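Local coordinates for chitooligosaccharide oxidase (PDB 6Y0R), which oxidises the C1 hydroxyl of chitooligosaccharides to the lactone, reducing oxygen to hydrogen peroxide with a bicovalently bound FAD, at residues A138-L149 against V310-H318; K232-W242 against Y276-E286. One frame throughout, in Å; residues are numbered along the deposited sequence.

Contact 1 (A138-L149 against V310-H318)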
loop_
_atom_site.group_PDB
_atom_site.type_symbol
_atom_site.label_atom_id
_atom_site.label_comp_id
_atom_site.label_asym_id
_atom_site.label_seq_id
_atom_site.Cartn_x
_atom_site.Cartn_y
_atom_site.Cartn_z
ATOM N N ALA A 138 -12.527 8.962 -0.284
ATOM C CA ALA A 138 -13.779 8.194 -0.430
ATOM C C ALA A 138 -14.970 9.106 -0.073
ATOM O O ALA A 138 -15.968 9.125 -0.832
ATOM C CB ALA A 138 -13.787 6.971 0.430
ATOM N N THR A 139 -14.833 9.888 0.998
ATOM C CA THR A 139 -15.938 10.771 1.462
ATOM C C THR A 139 -16.258 11.790 0.362
ATOM O O THR A 139 -17.451 12.011 0.009
ATOM C CB THR A 139 -15.571 11.444 2.786
ATOM O OG1 THR A 139 -15.418 10.395 3.745
ATOM C CG2 THR A 139 -16.640 12.402 3.267
ATOM N N GLU A 140 -15.234 12.442 -0.182
ATOM C CA GLU A 140 -15.417 13.510 -1.198
ATOM C C GLU A 140 -15.956 12.940 -2.495
ATOM O O GLU A 140 -16.855 13.534 -3.073
ATOM C CB GLU A 140 -14.122 14.281 -1.466
ATOM C CG GLU A 140 -13.763 15.218 -0.332
ATOM C CD GLU A 140 -14.681 16.428 -0.189
ATOM O OE1 GLU A 140 -15.394 16.729 -1.144
ATOM O OE2 GLU A 140 -14.657 17.070 0.890
ATOM N N LEU A 141 -15.454 11.810 -2.985
ATOM C CA LEU A 141 -15.962 11.282 -4.259
ATOM C C LEU A 141 -17.410 10.827 -4.074
ATOM O O LEU A 141 -18.198 10.954 -5.011
ATOM C CB LEU A 141 -15.064 10.149 -4.757
ATOM C CG LEU A 141 -13.658 10.576 -5.150
ATOM C CD1 LEU A 141 -12.898 9.346 -5.651
ATOM C CD2 LEU A 141 -13.649 11.678 -6.221
ATOM N N TRP A 142 -17.708 10.226 -2.937
ATOM C CA TRP A 142 -19.081 9.760 -2.624
ATOM C C TRP A 142 -20.014 10.977 -2.593
ATOM O O TRP A 142 -21.056 10.947 -3.275
ATOM C CB TRP A 142 -19.081 9.021 -1.297
ATOM C CG TRP A 142 -20.447 8.625 -0.826
ATOM C CD1 TRP A 142 -21.107 9.198 0.212
ATOM C CD2 TRP A 142 -21.255 7.528 -1.278
ATOM N NE1 TRP A 142 -22.289 8.552 0.423
ATOM C CE2 TRP A 142 -22.399 7.511 -0.460
ATOM C CE3 TRP A 142 -21.143 6.568 -2.282
ATOM C CZ2 TRP A 142 -23.435 6.608 -0.675
ATOM C CZ3 TRP A 142 -22.155 5.657 -2.475
ATOM C CH2 TRP A 142 -23.283 5.656 -1.659
ATOM N N ASN A 143 -19.641 11.999 -1.860
ATOM C CA ASN A 143 -20.562 13.154 -1.646
ATOM C C ASN A 143 -20.648 13.981 -2.937
ATOM O O ASN A 143 -21.753 14.426 -3.306
ATOM C CB ASN A 143 -20.095 14.006 -0.482
ATOM C CG ASN A 143 -20.242 13.348 0.872
ATOM O OD1 ASN A 143 -21.025 12.421 1.040
ATOM N ND2 ASN A 143 -19.586 13.900 1.872
ATOM N N GLN A 144 -19.562 14.165 -3.673
ATOM C CA GLN A 144 -19.576 15.031 -4.884
ATOM C C GLN A 144 -20.374 14.365 -6.010
ATOM O O GLN A 144 -21.025 15.096 -6.796
ATOM C CB GLN A 144 -18.153 15.384 -5.338
ATOM C CG GLN A 144 -17.439 16.370 -4.427
ATOM C CD GLN A 144 -16.061 16.721 -4.932
ATOM O OE1 GLN A 144 -15.856 16.878 -6.134
ATOM N NE2 GLN A 144 -15.097 16.774 -4.027
ATOM N N GLY A 145 -20.388 13.038 -6.136
ATOM C CA GLY A 145 -20.963 12.403 -7.324
ATOM C C GLY A 145 -21.261 10.937 -7.209
ATOM O O GLY A 145 -21.571 10.332 -8.248
ATOM N N LYS A 146 -21.248 10.363 -6.005
ATOM C CA LYS A 146 -21.469 8.917 -5.814
ATOM C C LYS A 146 -20.490 8.137 -6.720
ATOM O O LYS A 146 -20.890 7.243 -7.491
ATOM C CB LYS A 146 -22.929 8.609 -6.115
ATOM C CG LYS A 146 -23.402 7.322 -5.516
ATOM C CD LYS A 146 -24.880 7.054 -5.742
ATOM C CE LYS A 146 -25.340 5.847 -4.965
ATOM N NZ LYS A 146 -26.700 5.423 -5.398
ATOM N N ARG A 147 -19.233 8.568 -6.657
ATOM C CA ARG A 147 -18.125 7.955 -7.404
ATOM C C ARG A 147 -17.148 7.349 -6.381
ATOM O O ARG A 147 -17.254 7.625 -5.179
ATOM C CB ARG A 147 -17.438 8.964 -8.325
ATOM C CG ARG A 147 -18.396 9.693 -9.273
ATOM C CD ARG A 147 -19.059 8.737 -10.207
ATOM N NE ARG A 147 -18.175 8.128 -11.193
ATOM C CZ ARG A 147 -18.600 7.427 -12.221
ATOM N NH1 ARG A 147 -19.904 7.233 -12.405
ATOM N NH2 ARG A 147 -17.741 6.916 -13.079
ATOM N N ALA A 148 -16.225 6.541 -6.882
ATOM C CA ALA A 148 -15.279 5.789 -6.029
ATOM C C ALA A 148 -14.015 5.475 -6.827
ATOM O O ALA A 148 -14.037 5.520 -8.062
ATOM C CB ALA A 148 -15.940 4.528 -5.521
ATOM N N LEU A 149 -12.961 5.208 -6.059
ATOM C CA LEU A 149 -11.703 4.595 -6.549
ATOM C C LEU A 149 -11.459 3.296 -5.810
ATOM O O LEU A 149 -12.094 3.021 -4.765
ATOM C CB LEU A 149 -10.545 5.560 -6.323
ATOM C CG LEU A 149 -10.610 6.836 -7.153
ATOM C CD1 LEU A 149 -9.453 7.722 -6.746
ATOM C CD2 LEU A 149 -10.601 6.522 -8.639
ATOM N N VAL A 310 -24.509 -3.123 2.287
ATOM C CA VAL A 310 -24.420 -1.668 2.560
ATOM C C VAL A 310 -24.163 -0.963 1.229
ATOM O O VAL A 310 -24.173 -1.618 0.178
ATOM C CB VAL A 310 -23.324 -1.400 3.602
ATOM C CG1 VAL A 310 -23.693 -1.973 4.953
ATOM C CG2 VAL A 310 -21.980 -1.947 3.168
ATOM N N ASP A 311 -23.995 0.347 1.254
ATOM C CA ASP A 311 -23.522 1.113 0.086
ATOM C C ASP A 311 -22.029 1.337 0.260
ATOM O O ASP A 311 -21.441 0.959 1.293
ATOM C CB ASP A 311 -24.355 2.386 -0.130
ATOM C CG ASP A 311 -24.230 3.410 0.971
ATOM O OD1 ASP A 311 -23.135 3.515 1.596
ATOM O OD2 ASP A 311 -25.241 4.117 1.187
ATOM N N TRP A 312 -21.413 1.877 -0.761
ATOM C CA TRP A 312 -19.950 2.059 -0.784
ATOM C C TRP A 312 -19.455 2.794 0.464
ATOM O O TRP A 312 -18.472 2.392 1.109
ATOM C CB TRP A 312 -19.585 2.796 -2.072
ATOM C CG TRP A 312 -18.132 3.101 -2.142
ATOM C CD1 TRP A 312 -17.503 4.300 -2.014
ATOM C CD2 TRP A 312 -17.099 2.118 -2.276
ATOM N NE1 TRP A 312 -16.150 4.137 -2.082
ATOM C CE2 TRP A 312 -15.872 2.813 -2.274
ATOM C CE3 TRP A 312 -17.113 0.723 -2.386
ATOM C CZ2 TRP A 312 -14.650 2.166 -2.420
ATOM C CZ3 TRP A 312 -15.909 0.092 -2.563
ATOM C CH2 TRP A 312 -14.706 0.797 -2.571
ATOM N N MET A 313 -20.070 3.925 0.834
ATOM C CA MET A 313 -19.573 4.704 1.977
ATOM C C MET A 313 -19.774 3.895 3.265
ATOM O O MET A 313 -18.921 3.978 4.150
ATOM C CB MET A 313 -20.280 6.061 2.033
ATOM C CG MET A 313 -19.620 7.038 2.899
ATOM S SD MET A 313 -18.017 7.590 2.230
ATOM C CE MET A 313 -17.036 7.184 3.671
ATOM N N GLY A 314 -20.841 3.102 3.360
ATOM C CA GLY A 314 -21.084 2.135 4.455
ATOM C C GLY A 314 -19.989 1.066 4.550
ATOM O O GLY A 314 -19.566 0.722 5.671
ATOM N N LEU A 315 -19.530 0.599 3.403
ATOM C CA LEU A 315 -18.453 -0.413 3.316
ATOM C C LEU A 315 -17.162 0.248 3.804
ATOM O O LEU A 315 -16.460 -0.370 4.630
ATOM C CB LEU A 315 -18.409 -0.897 1.862
ATOM C CG LEU A 315 -17.579 -2.135 1.523
ATOM C CD1 LEU A 315 -16.122 -1.849 1.630
ATOM C CD2 LEU A 315 -18.008 -3.363 2.263
ATOM N N VAL A 316 -16.806 1.439 3.305
ATOM C CA VAL A 316 -15.600 2.185 3.747
ATOM C C VAL A 316 -15.648 2.396 5.262
ATOM O O VAL A 316 -14.640 2.216 5.957
ATOM C CB VAL A 316 -15.494 3.522 3.006
ATOM C CG1 VAL A 316 -14.430 4.439 3.607
ATOM C CG2 VAL A 316 -15.329 3.299 1.524
ATOM N N THR A 317 -16.815 2.732 5.785
ATOM C CA THR A 317 -16.946 3.031 7.219
ATOM C C THR A 317 -16.751 1.715 7.979
ATOM O O THR A 317 -16.116 1.730 9.029
ATOM C CB THR A 317 -18.251 3.819 7.418
ATOM O OG1 THR A 317 -19.360 3.025 7.016
ATOM C CG2 THR A 317 -18.234 5.120 6.674
ATOM N N HIS A 318 -17.337 0.619 7.515
ATOM C CA HIS A 318 -17.292 -0.674 8.221
ATOM C C HIS A 318 -15.837 -1.102 8.382
ATOM O O HIS A 318 -15.447 -1.484 9.471
ATOM C CB HIS A 318 -18.088 -1.732 7.463
ATOM C CG HIS A 318 -17.830 -3.106 7.965
ATOM N ND1 HIS A 318 -18.270 -3.516 9.216
ATOM C CD2 HIS A 318 -17.199 -4.169 7.399
ATOM C CE1 HIS A 318 -17.928 -4.785 9.394
ATOM N NE2 HIS A 318 -17.279 -5.215 8.297
HETATM O O HOH W 1 -15.885 7.080 -2.772
HETATM O O HOH W 2 -13.404 5.805 -3.172
#
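A water between Ala138 and Trp312 donates to Ala138 O and Arg147 O, each at 2.8 Å, and accepts a weak bond from Trp312 NE1. The same indole N-H also makes a long, weak approach to a second water, which accepts from Leu149 N. No direct hydrogen bond joins the two segments. The contact pairs two nearly antiparallel helices, with the axes of 138-145 and 312-318 10.4 Å apart. The first lies in the FAD-binding PCMH-type region. The second follows edge strand 305-310 of a seven-stranded antiparallel sheet.

Two tryptophans carry the packing. Ala148 CB sits over one face of Trp312, 3.7 Å from the centroid of its five-membered ring. Val316 CG2, of the same helix as Trp312, lies over the opposite face, toward the rim. Trp142 has CG anti to the backbone N (chi1 174°), which brings its indole beneath Met313. Met313 CB stands 3.5 Å from the centroid of the Trp142 five-membered ring, only 7° off the normal. The methionine chain then bends twice. Its SD reaches the same ring obliquely, 4.4 Å from the centroid, as a Met-aromatic contact. Met313 CE ends beside Thr139 OG1, a hydroxyl that is hydrogen-bonded to Gly135 O.

At the six-membered end of Trp142, the Asp311 and Trp142 side chains cross at about a right angle. Their carboxylate and indole planes are 46° apart, and Asp311 CG is 3.6 Å from Trp142 CH2. This aspartate is the N-cap of helix 312-320. Asp311 OD1 accepts from Gly314 N at 2.9 Å in a nearly straight bond.

Contact 2 (K232-W242 against Y276-E286)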
loop_
_atom_site.group_PDB
_atom_site.type_symbol
_atom_site.label_atom_id
_atom_site.label_comp_id
_atom_site.label_asym_id
_atom_site.label_seq_id
_atom_site.Cartn_x
_atom_site.Cartn_y
_atom_site.Cartn_z
ATOM N N LYS A 232 -25.156 -1.181 -3.646
ATOM C CA LYS A 232 -25.265 -2.442 -2.902
ATOM C C LYS A 232 -23.922 -3.167 -2.998
ATOM O O LYS A 232 -23.535 -3.619 -4.102
ATOM C CB LYS A 232 -26.407 -3.292 -3.441
ATOM C CG LYS A 232 -27.810 -2.730 -3.178
ATOM C CD LYS A 232 -28.895 -3.536 -3.811
ATOM C CE LYS A 232 -30.289 -2.978 -3.568
ATOM N NZ LYS A 232 -30.558 -1.721 -4.320
ATOM N N ILE A 233 -23.288 -3.335 -1.850
ATOM C CA ILE A 233 -21.989 -4.039 -1.765
ATOM C C ILE A 233 -22.050 -4.766 -0.439
ATOM O O ILE A 233 -22.448 -4.175 0.556
ATOM C CB ILE A 233 -20.768 -3.109 -1.942
ATOM C CG1 ILE A 233 -19.489 -3.930 -1.765
ATOM C CG2 ILE A 233 -20.768 -1.905 -1.015
ATOM C CD1 ILE A 233 -18.291 -3.336 -2.445
ATOM N N THR A 234 -21.742 -6.044 -0.458
ATOM C CA THR A 234 -21.933 -6.928 0.691
ATOM C C THR A 234 -20.572 -7.286 1.290
ATOM O O THR A 234 -19.829 -8.012 0.640
ATOM C CB THR A 234 -22.730 -8.161 0.269
ATOM O OG1 THR A 234 -23.964 -7.724 -0.308
ATOM C CG2 THR A 234 -22.993 -9.097 1.423
ATOM N N TYR A 235 -20.359 -6.950 2.549
ATOM C CA TYR A 235 -19.172 -7.444 3.285
ATOM C C TYR A 235 -19.570 -8.757 3.910
ATOM O O TYR A 235 -20.764 -8.997 4.192
ATOM C CB TYR A 235 -18.619 -6.434 4.274
ATOM C CG TYR A 235 -19.525 -6.017 5.388
ATOM C CD1 TYR A 235 -19.636 -6.788 6.526
ATOM C CD2 TYR A 235 -20.122 -4.765 5.355
ATOM C CE1 TYR A 235 -20.387 -6.346 7.608
ATOM C CE2 TYR A 235 -20.882 -4.321 6.426
ATOM C CZ TYR A 235 -21.040 -5.130 7.537
ATOM O OH TYR A 235 -21.786 -4.721 8.626
ATOM N N PHE A 236 -18.594 -9.634 4.085
ATOM C CA PHE A 236 -18.895 -10.971 4.611
ATOM C C PHE A 236 -17.695 -11.506 5.378
ATOM O O PHE A 236 -16.577 -11.048 5.226
ATOM C CB PHE A 236 -19.305 -11.936 3.508
ATOM C CG PHE A 236 -18.271 -12.223 2.449
ATOM C CD1 PHE A 236 -18.168 -11.435 1.312
ATOM C CD2 PHE A 236 -17.380 -13.282 2.611
ATOM C CE1 PHE A 236 -17.205 -11.704 0.352
ATOM C CE2 PHE A 236 -16.420 -13.549 1.644
ATOM C CZ PHE A 236 -16.336 -12.752 0.518
ATOM N N ASP A 237 -18.004 -12.471 6.236
ATOM C CA ASP A 237 -17.024 -13.163 7.089
ATOM C C ASP A 237 -17.423 -14.624 7.197
ATOM O O ASP A 237 -18.636 -14.930 7.211
ATOM C CB ASP A 237 -16.937 -12.480 8.453
ATOM C CG ASP A 237 -16.393 -11.061 8.366
ATOM O OD1 ASP A 237 -15.127 -10.902 8.284
ATOM O OD2 ASP A 237 -17.229 -10.124 8.255
ATOM N N ILE A 238 -16.417 -15.475 7.284
ATOM C CA ILE A 238 -16.599 -16.925 7.543
ATOM C C ILE A 238 -15.674 -17.300 8.685
ATOM O O ILE A 238 -14.444 -17.280 8.509
ATOM C CB ILE A 238 -16.342 -17.802 6.313
ATOM C CG1 ILE A 238 -17.021 -17.269 5.055
ATOM C CG2 ILE A 238 -16.814 -19.202 6.620
ATOM C CD1 ILE A 238 -16.736 -18.056 3.820
ATOM N N GLY A 239 -16.279 -17.652 9.824
ATOM C CA GLY A 239 -15.553 -18.130 10.998
ATOM C C GLY A 239 -15.191 -19.576 10.781
ATOM O O GLY A 239 -16.007 -20.315 10.238
ATOM N N LEU A 240 -13.978 -19.938 11.139
ATOM C CA LEU A 240 -13.448 -21.291 10.893
ATOM C C LEU A 240 -12.924 -21.868 12.203
ATOM O O LEU A 240 -12.467 -21.101 13.047
ATOM C CB LEU A 240 -12.342 -21.263 9.834
ATOM C CG LEU A 240 -12.770 -20.870 8.418
ATOM C CD1 LEU A 240 -11.558 -20.742 7.509
ATOM C CD2 LEU A 240 -13.762 -21.877 7.857
ATOM N N ASN A 241 -12.956 -23.197 12.301
ATOM C CA ASN A 241 -12.394 -23.951 13.439
ATOM C C ASN A 241 -11.448 -24.984 12.840
ATOM O O ASN A 241 -11.780 -26.181 12.801
ATOM C CB ASN A 241 -13.541 -24.520 14.272
ATOM C CG ASN A 241 -13.064 -25.236 15.513
ATOM O OD1 ASN A 241 -12.018 -24.916 16.070
ATOM N ND2 ASN A 241 -13.825 -26.239 15.926
ATOM N N TRP A 242 -10.305 -24.520 12.373
ATOM C CA TRP A 242 -9.288 -25.346 11.707
ATOM C C TRP A 242 -8.177 -25.703 12.677
ATOM O O TRP A 242 -7.926 -24.947 13.626
ATOM C CB TRP A 242 -8.752 -24.617 10.469
ATOM C CG TRP A 242 -9.723 -24.571 9.328
ATOM C CD1 TRP A 242 -10.921 -25.216 9.198
ATOM C CD2 TRP A 242 -9.507 -23.880 8.088
ATOM N NE1 TRP A 242 -11.512 -24.909 7.994
ATOM C CE2 TRP A 242 -10.647 -24.112 7.271
ATOM C CE3 TRP A 242 -8.469 -23.094 7.585
ATOM C CZ2 TRP A 242 -10.769 -23.558 6.000
ATOM C CZ3 TRP A 242 -8.596 -22.553 6.320
ATOM C CH2 TRP A 242 -9.716 -22.801 5.530
ATOM N N TYR A 276 -8.281 -19.130 12.158
ATOM C CA TYR A 276 -8.405 -18.785 10.718
ATOM C C TYR A 276 -9.772 -18.129 10.486
ATOM O O TYR A 276 -10.758 -18.599 11.096
ATOM C CB TYR A 276 -8.269 -20.046 9.861
ATOM C CG TYR A 276 -6.935 -20.754 9.940
ATOM C CD1 TYR A 276 -6.609 -21.557 11.031
ATOM C CD2 TYR A 276 -6.013 -20.668 8.910
ATOM C CE1 TYR A 276 -5.399 -22.233 11.087
ATOM C CE2 TYR A 276 -4.779 -21.312 8.975
ATOM C CZ TYR A 276 -4.483 -22.119 10.061
ATOM O OH TYR A 276 -3.286 -22.790 10.144
ATOM N N SER A 277 -9.894 -17.133 9.597
ATOM C CA SER A 277 -11.192 -16.508 9.284
ATOM C C SER A 277 -11.124 -15.916 7.888
ATOM O O SER A 277 -10.081 -15.363 7.548
ATOM C CB SER A 277 -11.556 -15.440 10.293
ATOM O OG SER A 277 -12.856 -14.945 10.014
ATOM N N VAL A 278 -12.205 -16.025 7.130
ATOM C CA VAL A 278 -12.320 -15.393 5.802
ATOM C C VAL A 278 -13.020 -14.046 5.965
ATOM O O VAL A 278 -13.999 -13.952 6.738
ATOM C CB VAL A 278 -13.056 -16.302 4.815
ATOM C CG1 VAL A 278 -13.325 -15.565 3.530
ATOM C CG2 VAL A 278 -12.306 -17.591 4.577
ATOM N N ASP A 279 -12.529 -13.002 5.293
ATOM C CA ASP A 279 -13.320 -11.748 5.181
ATOM C C ASP A 279 -13.212 -11.230 3.760
ATOM O O ASP A 279 -12.206 -11.453 3.085
ATOM C CB ASP A 279 -12.954 -10.683 6.199
ATOM C CG ASP A 279 -11.656 -10.051 5.900
ATOM O OD1 ASP A 279 -10.636 -10.646 6.328
ATOM O OD2 ASP A 279 -11.687 -8.941 5.254
ATOM N N GLY A 280 -14.264 -10.574 3.289
ATOM C CA GLY A 280 -14.225 -10.067 1.925
ATOM C C GLY A 280 -15.373 -9.132 1.642
ATOM O O GLY A 280 -16.180 -8.838 2.555
ATOM N N ALA A 281 -15.461 -8.713 0.393
ATOM C CA ALA A 281 -16.568 -7.872 -0.096
ATOM C C ALA A 281 -17.030 -8.382 -1.446
ATOM O O ALA A 281 -16.232 -8.838 -2.242
ATOM C CB ALA A 281 -16.174 -6.432 -0.211
ATOM N N TYR A 282 -18.334 -8.225 -1.688
ATOM C CA TYR A 282 -18.978 -8.718 -2.918
ATOM C C TYR A 282 -19.795 -7.569 -3.526
ATOM O O TYR A 282 -20.686 -7.023 -2.861
ATOM C CB TYR A 282 -19.865 -9.907 -2.586
ATOM C CG TYR A 282 -20.687 -10.404 -3.749
ATOM C CD1 TYR A 282 -20.121 -11.261 -4.679
ATOM C CD2 TYR A 282 -22.018 -10.060 -3.886
ATOM C CE1 TYR A 282 -20.840 -11.751 -5.761
ATOM C CE2 TYR A 282 -22.747 -10.534 -4.970
ATOM C CZ TYR A 282 -22.168 -11.386 -5.893
ATOM O OH TYR A 282 -22.892 -11.852 -6.962
ATOM N N ILE A 283 -19.514 -7.198 -4.760
ATOM C CA ILE A 283 -20.301 -6.136 -5.429
ATOM C C ILE A 283 -21.631 -6.776 -5.842
ATOM O O ILE A 283 -21.698 -7.570 -6.793
ATOM C CB ILE A 283 -19.559 -5.512 -6.601
ATOM C CG1 ILE A 283 -18.244 -4.892 -6.147
ATOM C CG2 ILE A 283 -20.412 -4.458 -7.289
ATOM C CD1 ILE A 283 -17.330 -4.648 -7.286
ATOM N N GLY A 284 -22.663 -6.475 -5.089
ATOM C CA GLY A 284 -23.990 -7.076 -5.260
ATOM C C GLY A 284 -24.631 -7.318 -3.911
ATOM O O GLY A 284 -24.077 -6.895 -2.872
ATOM N N ASP A 285 -25.806 -7.954 -3.909
ATOM C CA ASP A 285 -26.584 -8.109 -2.661
ATOM C C ASP A 285 -26.293 -9.417 -1.924
ATOM O O ASP A 285 -25.540 -10.289 -2.395
ATOM C CB ASP A 285 -28.081 -7.947 -2.932
ATOM C CG ASP A 285 -28.711 -9.010 -3.791
ATOM O OD1 ASP A 285 -28.190 -10.127 -3.869
ATOM O OD2 ASP A 285 -29.807 -8.721 -4.312
ATOM N N GLU A 286 -26.866 -9.529 -0.743
ATOM C CA GLU A 286 -26.532 -10.640 0.167
ATOM C C GLU A 286 -26.933 -11.973 -0.461
ATOM O O GLU A 286 -26.151 -12.960 -0.382
ATOM C CB GLU A 286 -27.191 -10.435 1.521
ATOM C CG GLU A 286 -26.846 -11.558 2.466
ATOM C CD GLU A 286 -27.211 -11.317 3.921
ATOM O OE1 GLU A 286 -27.677 -10.208 4.245
ATOM O OE2 GLU A 286 -26.962 -12.215 4.740
HETATM O O HOH W 3 -13.563 -12.537 9.372
HETATM O O HOH W 4 -9.673 -21.557 12.984
#
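Phe236 lays one face of its ring over Gly280, whose CA is 3.9 Å from the ring centroid. Thr234 O lies at the ring edge, in plane, and Tyr282 N also approaches the edge. CG of Phe236 stands between its backbone N and carbonyl carbon (chi1 62°), which folds the phenyl group across onto the partner strand, where glycine has no side chain in its way. At the other end, Trp242 CE3 lies over a face of Tyr276, 3.7 Å from Tyr276 CG, with the ring planes at 50°. Leu240 CD1 sits over one face of the Trp242 indole, toward its rim, and a water lies at the Tyr276 edge.

Between these ends, Thr234, Phe236 and Ile238 form hydrogen-bonded pairs with Tyr282, Gly280 and Val278. The bond from Thr234 N to Tyr282 O is nearly straight, at 2.8 Å. Thr234 OG1 donates to Gly284 O at 2.7 Å and is also hydrogen-bonded to Thr309 OG1.

Helix 286-300 packs against the side of the sheet that carries Phe236, with Leu289 and Leu293 touching that ring. The opposite side bears Asp237 and Asp279, and Asp279 OD2 accepts from Gln268 NE2. These are adjacent strands of a seven-stranded antiparallel sheet backed by helices, as in the substrate domain of FAD-linked oxidases of this family.

Overall arrangement
Contact 2 lies within the seven-stranded sheet, where it joins neighbouring strands. Contact 1 instead joins the helix after that sheet's edge strand 305-310 to the FAD-binding part. Contact 2 is nested in the chain loop that contact 1 closes, and the two meet where Val310 O probably accepts a bond from Ile233 N and where His318 stacks on Tyr235. Both are partly buried. Their chemistry differs with their place. Contact 2 buries about twice the area and is zipped by backbone bonds within a sheet. Contact 1 is side-chain packing between two parts of the fold.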